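Local coordinates for protein ribokinase, putative (Burkholderia thailandensis, PDB 3B1P) that binds inosine and adenine nucleotides and probably acts as a nucleoside kinase of the ribokinase (pfkB) family, at residues T3-S8 with N52-L57; L138-P143 with I164-Q169. All coordinates share one frame; numbering follows the deposited sequence.

Interaction 1: residues T3-S8 with N52-L57; sequences TLICGS and NIAYAL. With NOS (inosine), chain B.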
loop_
_atom_site.group_PDB
_atom_site.type_symbol
_atom_site.label_atom_id
_atom_site.label_comp_id
_atom_site.label_asym_id
_atom_site.label_seq_id
_atom_site.Cartn_x
_atom_site.Cartn_y
_atom_site.Cartn_z
ATOM N N THR A 3 -23.766 24.774 -2.552
ATOM C CA THR A 3 -23.026 24.071 -1.491
ATOM C C THR A 3 -21.545 24.156 -1.811
ATOM O O THR A 3 -21.131 23.697 -2.891
ATOM C CB THR A 3 -23.459 22.613 -1.470
ATOM O OG1 THR A 3 -24.898 22.610 -1.307
ATOM C CG2 THR A 3 -22.859 21.902 -0.243
ATOM N N LEU A 4 -20.776 24.637 -0.835
ATOM C CA LEU A 4 -19.338 24.834 -1.061
ATOM C C LEU A 4 -18.651 23.541 -0.642
ATOM O O LEU A 4 -18.885 23.088 0.479
ATOM C CB LEU A 4 -18.822 26.009 -0.246
ATOM C CG LEU A 4 -17.373 26.480 -0.477
ATOM C CD1 LEU A 4 -17.334 27.135 -1.877
ATOM C CD2 LEU A 4 -16.923 27.456 0.579
ATOM N N ILE A 5 -17.814 23.007 -1.507
ATOM C CA ILE A 5 -17.147 21.753 -1.195
ATOM C C ILE A 5 -15.655 21.947 -1.127
ATOM O O ILE A 5 -14.968 22.068 -2.138
ATOM C CB ILE A 5 -17.485 20.680 -2.134
ATOM C CG1 ILE A 5 -18.992 20.471 -2.146
ATOM C CG2 ILE A 5 -16.802 19.391 -1.724
ATOM C CD1 ILE A 5 -19.391 19.869 -3.357
ATOM N N CYS A 6 -15.174 21.982 0.115
ATOM C CA CYS A 6 -13.760 22.371 0.333
ATOM C C CYS A 6 -12.996 21.057 0.522
ATOM O O CYS A 6 -13.416 20.193 1.284
ATOM C CB CYS A 6 -13.572 23.252 1.528
ATOM S SG CYS A 6 -14.487 24.811 1.546
ATOM N N GLY A 7 -11.913 20.905 -0.206
ATOM C CA GLY A 7 -11.085 19.723 -0.028
ATOM C C GLY A 7 -10.145 19.515 -1.157
ATOM O O GLY A 7 -9.974 20.382 -2.032
ATOM N N SER A 8 -9.512 18.348 -1.183
ATOM C CA SER A 8 -8.490 18.077 -2.183
ATOM C C SER A 8 -9.107 17.827 -3.566
ATOM O O SER A 8 -10.269 17.372 -3.715
ATOM C CB SER A 8 -7.629 16.866 -1.784
ATOM O OG SER A 8 -8.429 15.728 -1.610
ATOM N N ASN A 52 -14.594 14.286 -5.598
ATOM C CA ASN A 52 -15.509 13.136 -5.463
ATOM C C ASN A 52 -16.835 13.565 -4.851
ATOM O O ASN A 52 -17.888 13.092 -5.302
ATOM C CB ASN A 52 -14.876 12.060 -4.517
ATOM C CG ASN A 52 -13.521 11.526 -5.039
ATOM O OD1 ASN A 52 -13.198 11.628 -6.229
ATOM N ND2 ASN A 52 -12.727 10.929 -4.109
ATOM N N ILE A 53 -16.798 14.383 -3.806
ATOM C CA ILE A 53 -18.038 14.812 -3.099
ATOM C C ILE A 53 -18.859 15.706 -4.038
ATOM O O ILE A 53 -20.071 15.516 -4.162
ATOM C CB ILE A 53 -17.729 15.581 -1.847
ATOM C CG1 ILE A 53 -17.000 14.638 -0.868
ATOM C CG2 ILE A 53 -19.028 16.144 -1.170
ATOM C CD1 ILE A 53 -16.313 15.452 0.297
ATOM N N ALA A 54 -18.187 16.609 -4.748
ATOM C CA ALA A 54 -18.923 17.493 -5.691
ATOM C C ALA A 54 -19.540 16.659 -6.838
ATOM O O ALA A 54 -20.698 16.950 -7.288
ATOM C CB ALA A 54 -18.005 18.542 -6.258
ATOM N N TYR A 55 -18.837 15.628 -7.269
ATOM C CA TYR A 55 -19.269 14.753 -8.356
ATOM C C TYR A 55 -20.599 14.086 -7.944
ATOM O O TYR A 55 -21.566 14.018 -8.701
ATOM C CB TYR A 55 -18.235 13.649 -8.686
ATOM C CG TYR A 55 -18.708 12.715 -9.798
ATOM C CD1 TYR A 55 -18.704 13.146 -11.142
ATOM C CD2 TYR A 55 -19.146 11.410 -9.526
ATOM C CE1 TYR A 55 -19.115 12.276 -12.161
ATOM C CE2 TYR A 55 -19.548 10.545 -10.535
ATOM C CZ TYR A 55 -19.578 11.025 -11.856
ATOM O OH TYR A 55 -19.987 10.162 -12.826
ATOM N N ALA A 56 -20.613 13.560 -6.719
ATOM C CA ALA A 56 -21.811 12.914 -6.178
ATOM C C ALA A 56 -22.962 13.916 -6.044
ATOM O O ALA A 56 -24.129 13.574 -6.397
ATOM C CB ALA A 56 -21.499 12.246 -4.811
ATOM N N LEU A 57 -22.693 15.089 -5.500
ATOM C CA LEU A 57 -23.717 16.088 -5.297
ATOM C C LEU A 57 -24.300 16.510 -6.669
ATOM O O LEU A 57 -25.528 16.693 -6.824
ATOM C CB LEU A 57 -23.211 17.256 -4.448
ATOM C CG LEU A 57 -24.221 18.413 -4.233
ATOM C CD1 LEU A 57 -25.566 17.902 -3.604
ATOM C CD2 LEU A 57 -23.643 19.525 -3.442
HETATM N N9 NOS B . -6.879 11.594 -0.588
HETATM C C4 NOS B . -6.509 12.684 0.089
HETATM N N3 NOS B . -6.881 14.005 0.139
HETATM C C2 NOS B . -6.319 14.886 0.978
HETATM N N1 NOS B . -5.318 14.475 1.823
HETATM C C6 NOS B . -4.855 13.199 1.842
HETATM O O6 NOS B . -3.915 12.847 2.757
HETATM C C5 NOS B . -5.482 12.165 1.020
HETATM N N7 NOS B . -5.302 10.851 0.790
HETATM C C8 NOS B . -6.171 10.481 -0.211
HETATM C "C5'" NOS B . -10.820 9.263 -1.308
HETATM O "O5'" NOS B . -11.660 9.802 -0.258
HETATM C "C4'" NOS B . -9.935 10.402 -1.838
HETATM O "O4'" NOS B . -9.016 10.815 -0.832
HETATM C "C1'" NOS B . -7.983 11.574 -1.554
HETATM C "C2'" NOS B . -7.755 10.748 -2.783
HETATM O "O2'" NOS B . -7.468 11.691 -3.822
HETATM C "C3'" NOS B . -9.059 9.998 -3.018
HETATM O "O3'" NOS B . -9.688 10.409 -4.275
#

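Interaction 2: residues L138-P143 with I164-Q169; sequences LAIVGP and IFDPGQ. With NOS (inosine), chain B.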
loop_
_atom_site.group_PDB
_atom_site.type_symbol
_atom_site.label_atom_id
_atom_site.label_comp_id
_atom_site.label_asym_id
_atom_site.label_seq_id
_atom_site.Cartn_x
_atom_site.Cartn_y
_atom_site.Cartn_z
ATOM N N LEU A 138 -24.513 26.005 2.611
ATOM C CA LEU A 138 -24.068 24.740 3.286
ATOM C C LEU A 138 -22.663 24.494 2.772
ATOM O O LEU A 138 -22.375 24.775 1.606
ATOM C CB LEU A 138 -24.957 23.545 2.858
ATOM C CG LEU A 138 -24.643 22.164 3.477
ATOM C CD1 LEU A 138 -24.723 22.204 4.969
ATOM C CD2 LEU A 138 -25.636 21.107 2.874
ATOM N N ALA A 139 -21.802 23.879 3.587
ATOM C CA ALA A 139 -20.490 23.573 3.107
ATOM C C ALA A 139 -20.007 22.256 3.721
ATOM O O ALA A 139 -20.623 21.754 4.675
ATOM C CB ALA A 139 -19.493 24.697 3.535
ATOM N N ILE A 140 -18.931 21.753 3.150
ATOM C CA ILE A 140 -18.180 20.651 3.769
ATOM C C ILE A 140 -16.707 21.057 3.767
ATOM O O ILE A 140 -16.250 21.628 2.786
ATOM C CB ILE A 140 -18.434 19.258 3.083
ATOM C CG1 ILE A 140 -17.657 18.150 3.857
ATOM C CG2 ILE A 140 -18.087 19.220 1.546
ATOM C CD1 ILE A 140 -18.255 16.735 3.519
ATOM N N VAL A 141 -16.008 20.738 4.841
ATOM C CA VAL A 141 -14.533 20.915 4.898
ATOM C C VAL A 141 -13.937 19.525 4.988
ATOM O O VAL A 141 -14.103 18.882 6.035
ATOM C CB VAL A 141 -14.193 21.728 6.117
ATOM C CG1 VAL A 141 -12.654 21.868 6.262
ATOM C CG2 VAL A 141 -14.828 23.106 5.989
ATOM N N GLY A 142 -13.307 19.070 3.887
ATOM C CA GLY A 142 -12.789 17.724 3.714
ATOM C C GLY A 142 -11.267 17.759 3.771
ATOM O O GLY A 142 -10.661 18.845 3.941
ATOM N N PRO A 143 -10.662 16.581 3.623
ATOM C CA PRO A 143 -9.183 16.447 3.681
ATOM C C PRO A 143 -8.518 17.412 2.674
ATOM O O PRO A 143 -8.898 17.458 1.463
ATOM C CB PRO A 143 -8.978 14.980 3.283
ATOM C CG PRO A 143 -10.217 14.274 3.823
ATOM C CD PRO A 143 -11.331 15.304 3.368
ATOM N N ILE A 164 -20.321 20.575 7.298
ATOM C CA ILE A 164 -19.920 19.202 7.713
ATOM C C ILE A 164 -18.393 19.229 7.821
ATOM O O ILE A 164 -17.700 19.660 6.863
ATOM C CB ILE A 164 -20.279 18.206 6.663
ATOM C CG1 ILE A 164 -21.820 18.150 6.496
ATOM C CG2 ILE A 164 -19.857 16.795 7.125
ATOM C CD1 ILE A 164 -22.174 17.039 5.451
ATOM N N PHE A 165 -17.880 18.809 8.973
ATOM C CA PHE A 165 -16.436 18.653 9.143
ATOM C C PHE A 165 -16.108 17.199 8.842
ATOM O O PHE A 165 -16.682 16.311 9.452
ATOM C CB PHE A 165 -16.057 19.069 10.555
ATOM C CG PHE A 165 -14.579 18.896 10.881
ATOM C CD1 PHE A 165 -13.583 19.470 10.062
ATOM C CD2 PHE A 165 -14.203 18.244 12.059
ATOM C CE1 PHE A 165 -12.234 19.316 10.410
ATOM C CE2 PHE A 165 -12.858 18.096 12.383
ATOM C CZ PHE A 165 -11.881 18.656 11.568
ATOM N N ASP A 166 -15.162 16.986 7.912
ATOM C CA ASP A 166 -14.835 15.688 7.369
ATOM C C ASP A 166 -13.322 15.564 7.365
ATOM O O ASP A 166 -12.711 15.681 6.311
ATOM C CB ASP A 166 -15.416 15.676 5.914
ATOM C CG ASP A 166 -14.984 14.501 5.072
ATOM O OD1 ASP A 166 -14.756 13.370 5.593
ATOM O OD2 ASP A 166 -14.813 14.722 3.812
ATOM N N PRO A 167 -12.692 15.370 8.534
ATOM C CA PRO A 167 -11.217 15.484 8.533
ATOM C C PRO A 167 -10.509 14.381 7.765
ATOM O O PRO A 167 -9.418 14.619 7.207
ATOM C CB PRO A 167 -10.852 15.479 10.030
ATOM C CG PRO A 167 -12.037 14.687 10.678
ATOM C CD PRO A 167 -13.238 15.171 9.885
ATOM N N GLY A 168 -11.123 13.191 7.709
ATOM C CA GLY A 168 -10.681 12.057 6.918
ATOM C C GLY A 168 -9.177 11.781 6.997
ATOM O O GLY A 168 -8.605 11.730 8.088
ATOM N N GLN A 169 -8.559 11.692 5.821
ATOM C CA GLN A 169 -7.095 11.424 5.715
ATOM C C GLN A 169 -6.222 12.545 6.266
ATOM O O GLN A 169 -5.016 12.320 6.545
ATOM C CB GLN A 169 -6.695 11.111 4.265
ATOM C CG GLN A 169 -7.373 9.952 3.673
ATOM C CD GLN A 169 -8.635 10.316 2.888
ATOM O OE1 GLN A 169 -9.409 11.224 3.262
ATOM N NE2 GLN A 169 -8.885 9.563 1.849
HETATM N N9 NOS B . -6.879 11.594 -0.588
HETATM C C4 NOS B . -6.509 12.684 0.089
HETATM N N3 NOS B . -6.881 14.005 0.139
HETATM C C2 NOS B . -6.319 14.886 0.978
HETATM N N1 NOS B . -5.318 14.475 1.823
HETATM C C6 NOS B . -4.855 13.199 1.842
HETATM O O6 NOS B . -3.915 12.847 2.757
HETATM C C5 NOS B . -5.482 12.165 1.020
HETATM N N7 NOS B . -5.302 10.851 0.790
HETATM C C8 NOS B . -6.171 10.481 -0.211
HETATM C "C5'" NOS B . -10.820 9.263 -1.308
HETATM O "O5'" NOS B . -11.660 9.802 -0.258
HETATM C "C4'" NOS B . -9.935 10.402 -1.838
HETATM O "O4'" NOS B . -9.016 10.815 -0.832
HETATM C "C1'" NOS B . -7.983 11.574 -1.554
HETATM C "C2'" NOS B . -7.755 10.748 -2.783
HETATM O "O2'" NOS B . -7.468 11.691 -3.822
HETATM C "C3'" NOS B . -9.059 9.998 -3.018
HETATM O "O3'" NOS B . -9.688 10.409 -4.275
#

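Interaction 1: residues T3-S8 with N52-L57
Between Ile-5 and the helix residues Ile-53 and Ala-54 only aliphatic groups meet; the flat groups of the site, the Asn-52 carboxamide and the inosine purine, lie beyond the C-terminal end of the strand. Ser-8 OG donates to purine N3 over 2.9 Å, held between its own backbone N and carbonyl carbon (chi1 58°), and also bonds to Cys-49 N. The Asn-52 amide is gripped at both ends: ND2 gives a hydrogen bond to inosine O3' at 3.1 Å (N-H...O 153°) and another to Asp-253, while OD1 takes one from Gln-290, which fixes the rotation of the group.

Behind this, segment 52-57 of helix 49-59 runs nearly antiparallel to strand 3-6, at 153° with axes 8.8 Å apart; the helix is one of those layered on the central sheet of the ribokinase fold. Ile-5 carries most of the packing. In the conformer given, its side chain crosses that of Ile-53 obliquely, with CG2, anti to the backbone N, 3.9 Å from Ile-53 CB, and CD1 reaches Ala-54. Two conformers are deposited, leaving both contacts doubtful in detail. Farther from the ligand, Leu-57 CD2 comes to 3.7 Å from Thr-3 CB. Ile-53 and Leu-57 are also covered by helix 251-264. The chemistry is therefore divided: a buried, apolar seam joins strand to helix, and the polar groups at its end hold base and ribose of the same nucleoside.

Interaction 2: residues L138-P143 with I164-Q169
Ile-164 straddles Ile-140 as in parallel strands, here the two of a beta-alpha-beta crossover through helix 146-159: Ile-164 N donates to Ala-139 O at 2.9 Å and Ile-164 O accepts from Val-141 N at 2.8 Å. Asp-166 N donates to Val-141 O at 2.9 Å, carrying the pairing past the end of the regular strand. Asp-166 turns its OD1 to Arg-256 in a salt bridge, leaving OD2 beside Gly-142 CA and Pro-143 CD. Beyond it, Gln-169 makes a weak bond from NE2 to inosine O5', long at 3.5 Å though nearly straight (171°); NE2 lies closer, 3.0 Å, to the ribose ring oxygen O4'.

On one side of the sheet Ile-140 crosses Ile-164, its CG1 meeting Ile-164 CB at 3.8 Å. With CG1 anti to the backbone N (chi1 -177°), CD1 extends onward to Asp-166 CB. This face is roofed by helix 251-264, and Ile-53 of helix 49-59 joins it. Val-141 and Phe-165 point to the other face, where helix 146-159 lies on Val-141; Pro-167 CD lies over the centre of one face of the Phe-165 ring.

At the ligand end the bent Gln-169 chain brings its CB and CG against the purine and touches Ser-36 of the second subunit. The Pro-143 ring touches residue and base: its CG lies 3.2 Å from Gln-169 OE1, and its CB 3.5 Å from inosine C2.

Overall arrangement
From the N terminus, strand 3-6 leads into the residues that include strands 10-16, 35-38 and 44-47 before the chain returns as helix 49-59, and interaction 1 closes this first excursion. Interaction 2 opens only later, when strand 138-141 enters the same sheet, and closes a shorter loop through helix 146-159. The two are in series, neither nested nor crossed, yet space brings their centres about 9 Å apart. Strands 3-6 and 138-141 are direct neighbours, with probable hydrogen bonds between Cys-6 and both Ile-140 and Gly-142. Together the two interactions tie helix 49-59 to three adjacent parallel strands, and the residues following each strand reach one inosine.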